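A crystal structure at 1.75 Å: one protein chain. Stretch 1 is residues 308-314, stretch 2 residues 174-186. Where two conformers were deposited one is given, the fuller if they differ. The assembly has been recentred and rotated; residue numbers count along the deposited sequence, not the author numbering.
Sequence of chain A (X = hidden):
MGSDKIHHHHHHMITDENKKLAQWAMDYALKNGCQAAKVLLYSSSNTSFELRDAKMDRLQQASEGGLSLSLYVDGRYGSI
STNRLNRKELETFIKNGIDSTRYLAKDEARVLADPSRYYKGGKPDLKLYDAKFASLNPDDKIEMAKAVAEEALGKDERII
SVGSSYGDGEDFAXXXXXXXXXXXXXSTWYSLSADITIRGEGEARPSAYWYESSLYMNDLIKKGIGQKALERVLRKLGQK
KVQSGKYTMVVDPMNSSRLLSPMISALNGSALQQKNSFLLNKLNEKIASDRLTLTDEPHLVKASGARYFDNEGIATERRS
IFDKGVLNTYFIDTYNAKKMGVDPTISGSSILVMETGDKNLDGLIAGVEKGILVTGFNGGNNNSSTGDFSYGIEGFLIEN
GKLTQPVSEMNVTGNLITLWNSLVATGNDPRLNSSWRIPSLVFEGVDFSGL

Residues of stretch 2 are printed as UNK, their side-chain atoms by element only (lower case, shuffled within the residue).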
# COMPACT_ATOMS: atom_id res chain seq x y z
N TYR A 308 5.22 24.12 -12.91
CA TYR A 308 5.05 25.55 -12.67
C TYR A 308 4.09 25.93 -11.53
O TYR A 308 4.05 27.06 -11.13
CB TYR A 308 4.59 26.23 -13.95
CG TYR A 308 5.72 26.38 -14.98
CD1 TYR A 308 6.95 26.86 -14.59
CD2 TYR A 308 5.54 25.98 -16.31
CE1 TYR A 308 7.98 26.99 -15.51
CE2 TYR A 308 6.59 26.11 -17.26
CZ TYR A 308 7.81 26.64 -16.82
OH TYR A 308 8.87 26.77 -17.74
N PHE A 309 3.34 24.95 -11.04
CA PHE A 309 2.44 25.21 -9.92
C PHE A 309 2.22 23.93 -9.12
O PHE A 309 2.36 22.84 -9.65
CB PHE A 309 1.09 25.79 -10.38
CG PHE A 309 0.46 25.07 -11.51
CD1 PHE A 309 0.75 25.43 -12.85
CD2 PHE A 309 -0.47 24.07 -11.27
CE1 PHE A 309 0.15 24.79 -13.88
CE2 PHE A 309 -1.08 23.43 -12.33
CZ PHE A 309 -0.72 23.78 -13.64
N ASP A 310 1.84 24.10 -7.86
CA ASP A 310 1.43 22.94 -7.07
C ASP A 310 -0.05 22.72 -7.17
O ASP A 310 -0.76 23.38 -7.95
CB ASP A 310 1.92 23.08 -5.64
CG ASP A 310 1.14 24.10 -4.80
OD1 ASP A 310 0.18 24.78 -5.28
OD2 ASP A 310 1.45 24.21 -3.58
N ASN A 311 -0.57 21.78 -6.37
CA ASN A 311 -2.02 21.51 -6.48
C ASN A 311 -3.00 22.58 -5.98
O ASN A 311 -4.22 22.46 -6.20
CB ASN A 311 -2.28 20.13 -5.84
CG ASN A 311 -1.65 18.98 -6.65
OD1 ASN A 311 -1.05 19.19 -7.74
ND2 ASN A 311 -1.82 17.74 -6.14
N GLU A 312 -2.50 23.63 -5.32
CA GLU A 312 -3.26 24.74 -4.87
C GLU A 312 -3.15 25.91 -5.89
O GLU A 312 -3.58 27.00 -5.56
CB GLU A 312 -2.69 25.34 -3.54
CG GLU A 312 -2.61 24.51 -2.31
CD GLU A 312 -2.68 25.44 -1.10
OE1 GLU A 312 -1.67 26.06 -0.68
OE2 GLU A 312 -3.78 25.58 -0.62
N GLY A 313 -2.47 25.67 -7.03
CA GLY A 313 -2.24 26.70 -8.06
C GLY A 313 -1.07 27.66 -7.82
O GLY A 313 -0.84 28.55 -8.66
N ILE A 314 -0.37 27.49 -6.72
CA ILE A 314 0.65 28.42 -6.28
C ILE A 314 1.79 28.29 -7.29
O ILE A 314 2.22 27.20 -7.57
CB ILE A 314 1.16 28.13 -4.88
CG1 ILE A 314 0.03 28.24 -3.85
CG2 ILE A 314 2.25 29.09 -4.49
CD1 ILE A 314 -0.78 29.38 -4.04
N UNK A 174 -6.04 18.79 -15.61
CA UNK A 174 -6.60 20.11 -15.84
C UNK A 174 -7.18 20.57 -14.53
O UNK A 174 -8.05 19.85 -13.99
c UNK A 174 -9.70 21.50 -16.99
c UNK A 174 -9.69 23.72 -17.97
c UNK A 174 -10.37 22.67 -17.34
c UNK A 174 -8.32 23.58 -18.19
c UNK A 174 -8.35 21.32 -17.23
c UNK A 174 -7.68 22.37 -17.86
o UNK A 174 -10.35 24.90 -18.31
c UNK A 174 -7.66 20.04 -16.90
N UNK A 175 -6.81 21.77 -14.11
CA UNK A 175 -7.11 22.25 -12.76
C UNK A 175 -7.85 23.57 -12.90
O UNK A 175 -7.52 24.40 -13.76
c UNK A 175 -5.86 23.13 -10.71
n UNK A 175 -7.70 20.75 -7.74
n UNK A 175 -5.84 21.51 -8.85
n UNK A 175 -7.54 22.95 -8.30
c UNK A 175 -5.79 22.40 -12.01
c UNK A 175 -5.05 22.52 -9.54
c UNK A 175 -7.03 21.73 -8.31
N UNK A 176 -8.89 23.76 -12.06
CA UNK A 176 -9.61 24.99 -11.95
C UNK A 176 -9.80 25.33 -10.48
O UNK A 176 -10.05 24.41 -9.67
c UNK A 176 -10.58 25.70 -14.83
c UNK A 176 -11.14 24.56 -14.05
c UNK A 176 -12.62 24.26 -14.43
c UNK A 176 -11.01 24.82 -12.56
N UNK A 177 -9.65 26.59 -10.13
CA UNK A 177 -9.91 27.08 -8.78
C UNK A 177 -10.80 28.28 -8.91
O UNK A 177 -10.56 29.13 -9.75
c UNK A 177 -8.64 27.36 -7.99
c UNK A 177 -8.93 27.78 -6.58
c UNK A 177 -7.69 26.15 -8.03
c UNK A 177 -6.37 26.44 -7.32
N UNK A 178 -11.86 28.38 -8.09
CA UNK A 178 -12.89 29.38 -8.34
C UNK A 178 -12.55 30.87 -8.19
O UNK A 178 -13.39 31.72 -8.52
c UNK A 178 -14.09 29.08 -7.40
o UNK A 178 -13.73 29.07 -6.06
N UNK A 179 -11.42 31.19 -7.59
CA UNK A 179 -10.95 32.57 -7.48
C UNK A 179 -9.91 32.90 -8.59
O UNK A 179 -9.15 33.88 -8.42
c UNK A 179 -9.15 32.19 -5.75
n UNK A 179 -8.43 32.71 -4.73
c UNK A 179 -10.44 32.91 -6.10
o UNK A 179 -8.82 31.22 -6.44
N UNK A 180 -9.93 32.15 -9.66
CA UNK A 180 -9.31 32.59 -10.91
C UNK A 180 -8.03 31.86 -11.27
O UNK A 180 -7.07 32.44 -11.77
N UNK A 181 -8.03 30.56 -11.08
CA UNK A 181 -6.94 29.73 -11.59
C UNK A 181 -7.41 28.72 -12.63
O UNK A 181 -8.44 28.06 -12.46
c UNK A 181 -5.00 28.23 -10.99
c UNK A 181 -5.00 26.88 -11.10
c UNK A 181 -2.80 26.86 -12.11
c UNK A 181 -3.90 26.15 -11.63
c UNK A 181 -2.77 28.24 -11.98
c UNK A 181 -6.21 29.00 -10.48
c UNK A 181 -3.88 28.95 -11.45
N UNK A 182 -6.65 28.59 -13.75
CA UNK A 182 -6.82 27.54 -14.69
C UNK A 182 -5.42 27.06 -15.10
O UNK A 182 -4.55 27.90 -15.46
c UNK A 182 -7.59 28.05 -15.94
c UNK A 182 -8.28 27.60 -18.32
o UNK A 182 -8.99 26.85 -19.03
o UNK A 182 -7.98 28.79 -18.58
c UNK A 182 -7.71 27.04 -17.04
N UNK A 183 -5.19 25.78 -15.01
CA UNK A 183 -3.87 25.21 -15.35
C UNK A 183 -3.93 23.83 -15.89
O UNK A 183 -4.86 23.09 -15.64
N UNK A 184 -2.91 23.45 -16.67
CA UNK A 184 -2.89 22.10 -17.17
C UNK A 184 -1.48 21.60 -17.31
O UNK A 184 -0.52 22.40 -17.46
c UNK A 184 -3.65 21.92 -18.44
c UNK A 184 -4.01 22.18 -20.86
o UNK A 184 -4.27 20.99 -21.16
c UNK A 184 -3.13 22.55 -19.66
o UNK A 184 -4.47 23.13 -21.45
N UNK A 185 -1.36 20.29 -17.11
CA UNK A 185 -0.08 19.59 -17.20
C UNK A 185 -0.21 18.32 -18.00
O UNK A 185 -1.29 17.75 -18.14
c UNK A 185 0.61 20.55 -15.03
o UNK A 185 -0.46 18.45 -15.09
c UNK A 185 0.46 19.31 -15.83
N UNK A 186 0.91 17.85 -18.57
CA UNK A 186 0.94 16.54 -19.25
C UNK A 186 2.37 16.05 -19.15
O UNK A 186 3.30 16.84 -19.18
c UNK A 186 1.49 18.68 -23.79
c UNK A 186 0.50 16.58 -20.73
n UNK A 186 1.32 18.39 -25.23
c UNK A 186 0.79 17.58 -23.02
c UNK A 186 1.31 17.53 -21.58

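Position 174 carries one carbon leading to a six-carbon ring that bears one oxygen, and its CA-to-CB bond points away from stretch 1: this is Y174. Position 175 has three carbons, a nitrogen, then a carbon holding two more nitrogens, an arginine. The NE atom of R175 lies 3.2 Å from the O atom of N311, but the carbonyl sits over one face of the guanidinium, where no N–H points, so the angle is too poor for a hydrogen bond. At 176, four carbons forked at the second identify L176, out of reach of stretch 1.

Position 177 also has four carbons, but forked at the first, with one arm two carbons long: isoleucine. That arm of I177 carries CD1 to 3.3 Å from the O atom of E312 and 4.0 Å from the N atom of G313, packing an apolar tip against the turn's backbone.

Position 178 has one carbon and one oxygen, S178; position 179 has two carbons, the second bearing an oxygen and a nitrogen, which chemically fits N179. Neither touches stretch 1. Position 180 has no side-chain atoms. G180 suits its phi of 108° and psi of 43°, where a CB would be jammed against the preceding carbonyl oxygen.

Position 181 is one carbon and a bare six-carbon ring, phenylalanine. The ring of F181 receives the CA of G313 over one face, 3.9 Å from the ring centroid, while its edge meets the face of F309. Position 182 has three carbons, the last with two oxygens; E182 points away, and its OE2 accepts a very short 2.5 Å hydrogen bond from the OH of Y174.

Position 183 has no side chain. For G183 this is essential here, since an ideal CB would stand 2.7 Å from the CZ of F309, a clash. Position 184 repeats the three carbons and two oxygens: E184 points away, but its backbone N lies 3.8 Å from the CZ of F309, at the ring edge. Position 185 has one carbon bearing an oxygen and a carbon, T185, whose CG2 is 3.8 Å from the CZ of F309. Four carbons in a row ending in nitrogen make 186 K186, out of reach.

The contact thus pairs a hairpin with a type I turn from D310 to G313. No hydrogen bond crosses it; F309 and F181, their planes at 70°, supply an apolar center, and G313, at a positive phi that favors glycine, lets the turn approach the F181 ring.

Stretch 2 (174-186) YRLISNGFEGETK
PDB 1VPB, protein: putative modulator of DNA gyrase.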